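Local coordinates for protein nitrite transporter NirC (Salmonella enterica subsp. enterica serovar Typhimurium, PDB 4FC4) that moves nitrite in both directions across the cytoplasmic membrane as a pentameric channel of the formate/nitrite transporter family, at residues M1-C9 with A167-E175. Sequence-based numbering, arbitrary orientation.
Sequences MFTDTINKC and AIWMAIRTE
T5, in the first turn of helix 3-22, packs on W169 in the last turn of helix 150-172 and on R173 just after it, a buried contact with one polar bond. It sets the N-terminal helix across the end of a predicted transmembrane helix of the aquaporin-like FNT fold; the short axes of 3-9 and 167-172 make 111° between their N-to-C directions. T5 CG2, anti to the backbone N, makes a CH-pi contact over one face of the W169 indole, 3.5 Å from the centroid of its six-membered ring, and touches I172 CG2 at 3.8 Å. The other branch, OG1, accepts a bent hydrogen bond from R173 NH1 (3.0 Å, N-H...O 143°), the arginine being bent at chi3 (58°). R173 CD lies over the indole face that T5 covers, while I6 CG1 meets the indole edge, 3.9 Å from W169 CH2. F2, at the N-cap position, brings CD1 to 3.7 Å from R173 NH1, which approaches near the ring plane. C9 SG borders the patch, 4.0 Å from I172 CD1. W169 NE1 and R173 NE donate hydrogen bonds to backbone O of A75 and I74, respectively, of the second subunit, so the contact joins the subunit interface. Y245 of helix 219-248 stacks on W169 and meets F2 edge-to-face; F86 of helix 80-93 packs against C9 and I172.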
loop_
_atom_site.group_PDB
_atom_site.type_symbol
_atom_site.label_atom_id
_atom_site.label_comp_id
_atom_site.label_asym_id
_atom_site.label_seq_id
_atom_site.Cartn_x
_atom_site.Cartn_y
_atom_site.Cartn_z
ATOM N N MET B 1 19.943 18.978 14.206
ATOM C CA MET B 1 18.505 18.554 14.041
ATOM C C MET B 1 17.967 18.010 15.363
ATOM O O MET B 1 18.618 18.215 16.402
ATOM C CB MET B 1 18.333 17.536 12.889
ATOM C CG MET B 1 19.583 16.733 12.530
ATOM S SD MET B 1 19.325 15.741 11.045
ATOM C CE MET B 1 19.134 17.002 9.783
ATOM N N PHE B 2 16.793 17.348 15.327
ATOM C CA PHE B 2 16.118 16.749 16.533
ATOM C C PHE B 2 15.585 17.667 17.683
ATOM O O PHE B 2 14.907 17.153 18.579
ATOM C CB PHE B 2 16.983 15.650 17.175
ATOM C CG PHE B 2 17.782 14.818 16.192
ATOM C CD1 PHE B 2 17.146 14.122 15.130
ATOM C CD2 PHE B 2 19.165 14.678 16.354
ATOM C CE1 PHE B 2 17.873 13.330 14.261
ATOM C CE2 PHE B 2 19.884 13.888 15.476
ATOM C CZ PHE B 2 19.247 13.221 14.428
ATOM N N THR B 3 15.899 18.978 17.683
ATOM C CA THR B 3 15.456 19.923 18.732
ATOM C C THR B 3 13.932 20.091 18.779
ATOM O O THR B 3 13.338 19.954 19.831
ATOM C CB THR B 3 16.129 21.329 18.591
ATOM O OG1 THR B 3 17.545 21.213 18.766
ATOM C CG2 THR B 3 15.583 22.350 19.599
ATOM N N ASP B 4 13.296 20.391 17.659
ATOM C CA ASP B 4 11.838 20.330 17.610
ATOM C C ASP B 4 11.192 19.060 18.098
ATOM O O ASP B 4 10.214 19.152 18.803
ATOM C CB ASP B 4 11.311 20.693 16.236
ATOM C CG ASP B 4 11.775 22.073 15.814
ATOM O OD1 ASP B 4 11.688 23.025 16.649
ATOM O OD2 ASP B 4 12.264 22.205 14.671
ATOM N N THR B 5 11.717 17.883 17.762
ATOM C CA THR B 5 11.068 16.623 18.176
ATOM C C THR B 5 11.168 16.447 19.660
ATOM O O THR B 5 10.191 16.071 20.332
ATOM C CB THR B 5 11.696 15.404 17.497
ATOM O OG1 THR B 5 11.759 15.658 16.102
ATOM C CG2 THR B 5 10.864 14.148 17.701
ATOM N N ILE B 6 12.363 16.721 20.166
ATOM C CA ILE B 6 12.622 16.681 21.570
ATOM C C ILE B 6 11.693 17.623 22.332
ATOM O O ILE B 6 11.055 17.197 23.298
ATOM C CB ILE B 6 14.116 16.912 21.856
ATOM C CG1 ILE B 6 14.880 15.608 21.563
ATOM C CG2 ILE B 6 14.370 17.336 23.309
ATOM C CD1 ILE B 6 16.311 15.899 21.184
ATOM N N ASN B 7 11.546 18.859 21.871
ATOM C CA ASN B 7 10.620 19.798 22.546
ATOM C C ASN B 7 9.181 19.356 22.531
ATOM O O ASN B 7 8.504 19.523 23.530
ATOM C CB ASN B 7 10.744 21.226 22.037
ATOM C CG ASN B 7 12.071 21.856 22.418
ATOM O OD1 ASN B 7 12.587 22.698 21.691
ATOM N ND2 ASN B 7 12.650 21.423 23.539
ATOM N N LYS B 8 8.726 18.782 21.416
ATOM C CA LYS B 8 7.436 18.107 21.377
ATOM C C LYS B 8 7.265 16.969 22.397
ATOM O O LYS B 8 6.225 16.892 23.066
ATOM C CB LYS B 8 7.142 17.620 19.965
ATOM C CG LYS B 8 6.452 18.644 19.077
ATOM C CD LYS B 8 7.027 18.655 17.659
ATOM C CE LYS B 8 5.922 18.601 16.620
ATOM N NZ LYS B 8 6.586 18.636 15.294
ATOM N N CYS B 9 8.281 16.113 22.556
ATOM C CA CYS B 9 8.225 15.058 23.582
ATOM C C CYS B 9 8.180 15.599 24.995
ATOM O O CYS B 9 7.449 15.112 25.860
ATOM C CB CYS B 9 9.430 14.166 23.473
ATOM S SG CYS B 9 9.492 13.215 21.955
ATOM N N ALA B 167 8.951 4.037 16.319
ATOM C CA ALA B 167 7.723 4.286 15.599
ATOM C C ALA B 167 7.102 5.580 16.133
ATOM O O ALA B 167 6.672 6.442 15.377
ATOM C CB ALA B 167 6.784 3.103 15.771
ATOM N N ILE B 168 7.120 5.754 17.448
ATOM C CA ILE B 168 6.514 6.952 18.031
ATOM C C ILE B 168 7.233 8.218 17.601
ATOM O O ILE B 168 6.605 9.212 17.195
ATOM C CB ILE B 168 6.484 6.843 19.553
ATOM C CG1 ILE B 168 5.517 5.696 19.944
ATOM C CG2 ILE B 168 6.113 8.178 20.107
ATOM C CD1 ILE B 168 5.634 5.276 21.380
ATOM N N TRP B 169 8.560 8.135 17.654
ATOM C CA TRP B 169 9.495 9.144 17.194
ATOM C C TRP B 169 9.252 9.519 15.754
ATOM O O TRP B 169 9.041 10.709 15.437
ATOM C CB TRP B 169 10.895 8.574 17.342
ATOM C CG TRP B 169 12.031 9.532 17.043
ATOM C CD1 TRP B 169 12.829 9.568 15.908
ATOM C CD2 TRP B 169 12.538 10.606 17.908
ATOM N NE1 TRP B 169 13.760 10.575 16.000
ATOM C CE2 TRP B 169 13.639 11.234 17.174
ATOM C CE3 TRP B 169 12.190 11.098 19.168
ATOM C CZ2 TRP B 169 14.348 12.315 17.691
ATOM C CZ3 TRP B 169 12.902 12.178 19.682
ATOM C CH2 TRP B 169 13.961 12.778 18.969
ATOM N N MET B 170 9.316 8.528 14.863
ATOM C CA MET B 170 9.128 8.794 13.427
ATOM C C MET B 170 7.748 9.373 13.118
ATOM O O MET B 170 7.602 10.205 12.243
ATOM C CB MET B 170 9.387 7.551 12.591
ATOM C CG MET B 170 10.821 7.047 12.581
ATOM S SD MET B 170 10.917 5.618 11.489
ATOM C CE MET B 170 11.116 6.438 9.947
ATOM N N ALA B 171 6.731 8.886 13.833
ATOM C CA ALA B 171 5.370 9.438 13.724
ATOM C C ALA B 171 5.343 10.906 14.115
ATOM O O ALA B 171 4.746 11.715 13.404
ATOM C CB ALA B 171 4.391 8.639 14.562
ATOM N N ILE B 172 6.052 11.277 15.189
ATOM C CA ILE B 172 6.101 12.692 15.562
ATOM C C ILE B 172 6.729 13.564 14.480
ATOM O O ILE B 172 6.307 14.713 14.296
ATOM C CB ILE B 172 6.771 12.922 16.912
ATOM C CG1 ILE B 172 5.827 12.488 18.019
ATOM C CG2 ILE B 172 7.100 14.397 17.116
ATOM C CD1 ILE B 172 6.505 12.398 19.365
ATOM N N ARG B 173 7.707 13.006 13.751
ATOM C CA ARG B 173 8.506 13.725 12.737
ATOM C C ARG B 173 7.920 13.748 11.314
ATOM O O ARG B 173 8.504 14.339 10.396
ATOM C CB ARG B 173 9.882 13.098 12.720
ATOM C CG ARG B 173 10.606 13.383 14.037
ATOM C CD ARG B 173 11.842 12.527 14.190
ATOM N NE ARG B 173 12.799 12.715 13.097
ATOM C CZ ARG B 173 13.680 13.710 13.040
ATOM N NH1 ARG B 173 13.700 14.592 14.006
ATOM N NH2 ARG B 173 14.533 13.819 12.012
ATOM N N THR B 174 6.790 13.084 11.145
ATOM C CA THR B 174 6.077 12.995 9.849
ATOM C C THR B 174 4.592 13.377 9.975
ATOM O O THR B 174 4.057 13.546 11.078
ATOM C CB THR B 174 6.199 11.563 9.219
ATOM O OG1 THR B 174 5.753 10.542 10.146
ATOM C CG2 THR B 174 7.681 11.294 8.816
ATOM N N GLU B 175 3.941 13.458 8.832
ATOM C CA GLU B 175 2.530 13.865 8.700
ATOM C C GLU B 175 1.659 12.769 8.045
ATOM O O GLU B 175 2.147 11.886 7.338
ATOM C CB GLU B 175 2.490 15.154 7.867
ATOM C CG GLU B 175 2.021 16.450 8.558
ATOM C CD GLU B 175 2.280 16.537 10.071
ATOM O OE1 GLU B 175 3.284 17.172 10.442
ATOM O OE2 GLU B 175 1.477 16.006 10.885
#